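Local coordinates for protein AvrA (Salmonella typhimurium, PDB 6BE0) that probably transfers acetyl groups from acetyl-CoA to serine and threonine residues of target proteins, and binds inositol hexakisphosphate, at residues Asn275-Asn280 with Leu284-His289. Residues are numbered along the deposited sequence; the frame is centred on the assembly and turned at random.
With COA (coenzyme A), chain C.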
loop_
_atom_site.group_PDB
_atom_site.type_symbol
_atom_site.label_atom_id
_atom_site.label_comp_id
_atom_site.label_asym_id
_atom_site.label_seq_id
_atom_site.Cartn_x
_atom_site.Cartn_y
_atom_site.Cartn_z
ATOM N N ASN A 275 -7.594 11.997 13.268
ATOM C CA ASN A 275 -6.239 12.057 12.731
ATOM C C ASN A 275 -6.124 13.139 11.664
ATOM O O ASN A 275 -5.444 12.960 10.651
ATOM C CB ASN A 275 -5.836 10.699 12.155
ATOM C CG ASN A 275 -5.794 9.609 13.206
ATOM O OD1 ASN A 275 -4.730 9.268 13.721
ATOM N ND2 ASN A 275 -6.957 9.059 13.535
ATOM N N ALA A 276 -6.795 14.262 11.903
ATOM C CA ALA A 276 -6.791 15.382 10.969
ATOM C C ALA A 276 -6.259 16.654 11.623
ATOM O O ALA A 276 -6.192 16.761 12.849
ATOM C CB ALA A 276 -8.192 15.618 10.423
ATOM N N VAL A 277 -5.885 17.615 10.783
ATOM C CA VAL A 277 -5.319 18.882 11.233
ATOM C C VAL A 277 -5.842 20.007 10.347
ATOM O O VAL A 277 -6.221 19.772 9.199
ATOM C CB VAL A 277 -3.769 18.846 11.198
ATOM C CG1 VAL A 277 -3.164 20.238 11.393
ATOM C CG2 VAL A 277 -3.237 17.884 12.249
ATOM N N MET A 278 -5.872 21.223 10.889
ATOM C CA MET A 278 -6.242 22.404 10.118
ATOM C C MET A 278 -5.007 23.202 9.715
ATOM O O MET A 278 -4.204 23.592 10.563
ATOM C CB MET A 278 -7.191 23.295 10.920
ATOM C CG MET A 278 -8.579 22.709 11.131
ATOM S SD MET A 278 -9.473 22.391 9.595
ATOM C CE MET A 278 -9.570 24.037 8.892
ATOM N N LEU A 279 -4.863 23.430 8.413
ATOM C CA LEU A 279 -3.839 24.327 7.886
ATOM C C LEU A 279 -4.452 25.219 6.816
ATOM O O LEU A 279 -4.887 24.734 5.770
ATOM C CB LEU A 279 -2.655 23.547 7.309
ATOM C CG LEU A 279 -1.697 22.854 8.284
ATOM C CD1 LEU A 279 -0.586 22.164 7.508
ATOM C CD2 LEU A 279 -1.109 23.833 9.291
ATOM N N ASN A 280 -4.487 26.519 7.091
ATOM C CA ASN A 280 -5.066 27.497 6.177
ATOM C C ASN A 280 -6.522 27.177 5.845
ATOM O O ASN A 280 -6.909 27.137 4.676
ATOM C CB ASN A 280 -4.238 27.578 4.893
ATOM C CG ASN A 280 -2.798 27.984 5.153
ATOM O OD1 ASN A 280 -2.328 27.947 6.291
ATOM N ND2 ASN A 280 -2.093 28.372 4.098
ATOM N N LEU A 284 -6.850 18.660 6.655
ATOM C CA LEU A 284 -5.956 17.664 6.076
ATOM C C LEU A 284 -5.762 16.495 7.031
ATOM O O LEU A 284 -5.911 16.648 8.244
ATOM C CB LEU A 284 -4.601 18.287 5.740
ATOM C CG LEU A 284 -4.599 19.423 4.716
ATOM C CD1 LEU A 284 -3.198 19.999 4.582
ATOM C CD2 LEU A 284 -5.116 18.944 3.369
ATOM N N SER A 285 -5.424 15.334 6.478
ATOM C CA SER A 285 -5.161 14.145 7.281
ATOM C C SER A 285 -3.665 13.922 7.452
ATOM O O SER A 285 -2.916 13.899 6.474
ATOM C CB SER A 285 -5.797 12.910 6.639
ATOM O OG SER A 285 -5.420 11.731 7.331
ATOM N N ILE A 286 -3.238 13.766 8.702
ATOM C CA ILE A 286 -1.858 13.412 9.014
ATOM C C ILE A 286 -1.790 11.970 9.503
ATOM O O ILE A 286 -0.893 11.606 10.262
ATOM C CB ILE A 286 -1.255 14.349 10.084
ATOM C CG1 ILE A 286 -2.053 14.268 11.392
ATOM C CG2 ILE A 286 -1.220 15.781 9.568
ATOM C CD1 ILE A 286 -1.354 14.910 12.571
ATOM N N SER A 287 -2.746 11.154 9.069
ATOM C CA SER A 287 -2.838 9.772 9.529
ATOM C C SER A 287 -1.603 8.980 9.114
ATOM O O SER A 287 -0.966 8.325 9.941
ATOM C CB SER A 287 -4.100 9.103 8.981
ATOM O OG SER A 287 -4.351 7.876 9.644
ATOM N N ALA A 288 -1.267 9.046 7.830
ATOM C CA ALA A 288 -0.103 8.344 7.305
ATOM C C ALA A 288 1.183 8.843 7.956
ATOM O O ALA A 288 2.083 8.056 8.245
ATOM C CB ALA A 288 -0.024 8.505 5.794
ATOM N N HIS A 289 1.267 10.149 8.189
ATOM C CA HIS A 289 2.443 10.729 8.830
ATOM C C HIS A 289 2.576 10.230 10.266
ATOM O O HIS A 289 3.685 10.011 10.754
ATOM C CB HIS A 289 2.376 12.256 8.803
ATOM C CG HIS A 289 2.632 12.845 7.451
ATOM N ND1 HIS A 289 1.684 12.857 6.450
ATOM C CD2 HIS A 289 3.734 13.437 6.931
ATOM C CE1 HIS A 289 2.190 13.435 5.375
ATOM N NE2 HIS A 289 3.432 13.794 5.640
HETATM N N1A COA C . -2.345 15.928 2.608
HETATM C C2A COA C . -3.620 15.532 2.900
HETATM N N3A COA C . -4.617 15.696 1.980
HETATM C C4A COA C . -4.351 16.258 0.760
HETATM C C5A COA C . -3.093 16.649 0.463
HETATM C C6A COA C . -2.085 16.478 1.406
HETATM N N6A COA C . -0.700 16.651 1.707
HETATM N N7A COA C . -3.093 17.167 -0.798
HETATM C C8A COA C . -4.361 17.092 -1.278
HETATM N N9A COA C . -5.141 16.535 -0.324
HETATM C C1B COA C . -6.538 16.256 -0.383
HETATM C C2B COA C . -7.219 17.099 0.362
HETATM O O2B COA C . -7.503 16.509 1.660
HETATM C C3B COA C . -8.592 17.375 -0.453
HETATM O O3B COA C . -9.498 16.281 -0.304
HETATM P P3B COA C . -10.919 16.530 0.416
HETATM O O7A COA C . -10.707 16.759 1.896
HETATM O O8A COA C . -11.593 17.736 -0.190
HETATM O O9A COA C . -11.805 15.318 0.220
HETATM C C4B COA C . -8.202 17.481 -1.745
HETATM O O4B COA C . -7.059 16.481 -1.871
HETATM C C5B COA C . -7.714 18.893 -2.039
HETATM O O5B COA C . -7.091 18.934 -3.318
HETATM P P1A COA C . -7.812 19.714 -4.516
HETATM O O1A COA C . -9.318 19.721 -4.307
HETATM O O2A COA C . -7.290 21.140 -4.567
HETATM O O3A COA C . -7.476 18.989 -5.885
#
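V277 and L284 form the hydrogen-bonded pair of a small antiparallel hairpin, a worked example of how a short hairpin can place cofactor-contacting residues just ahead of a helix. V277 N reaches L284 O at 2.7 Å, and L284 N returns to V277 O at 2.8 Å, both bonds close to straight. A third link, from I286 N to N275 O, is more bent (145° at the hydrogen) and extends the pairing to the N-cap of helix 287-300.

L284 can be followed outward. CB of L284 lies 4.1 Å from V277 O and equally near C2A of coenzyme A. CG stands anti to the carbonyl carbon (chi1 -61°) and forks there: CD2 of L284 comes within 3.6 Å of N3A of the coenzyme A adenine, while CD1 turns to CD1 of L279, beyond V277 in segment 275-280, a looser approach. Further along, V277 CG2 packs on I286 CD1 at 3.5 Å, the two side chains crossing at a slant.

S285 OG, anti to its own N, accepts from S287 N in an ST turn at the helix start, and S287 OG is hydrogen-bonded to ND1 of H239, a residue of the inositol hexakisphosphate site. The chemistry implies that backbone bonds fix the strand while an apolar branch meets the adenine by van der Waals contact.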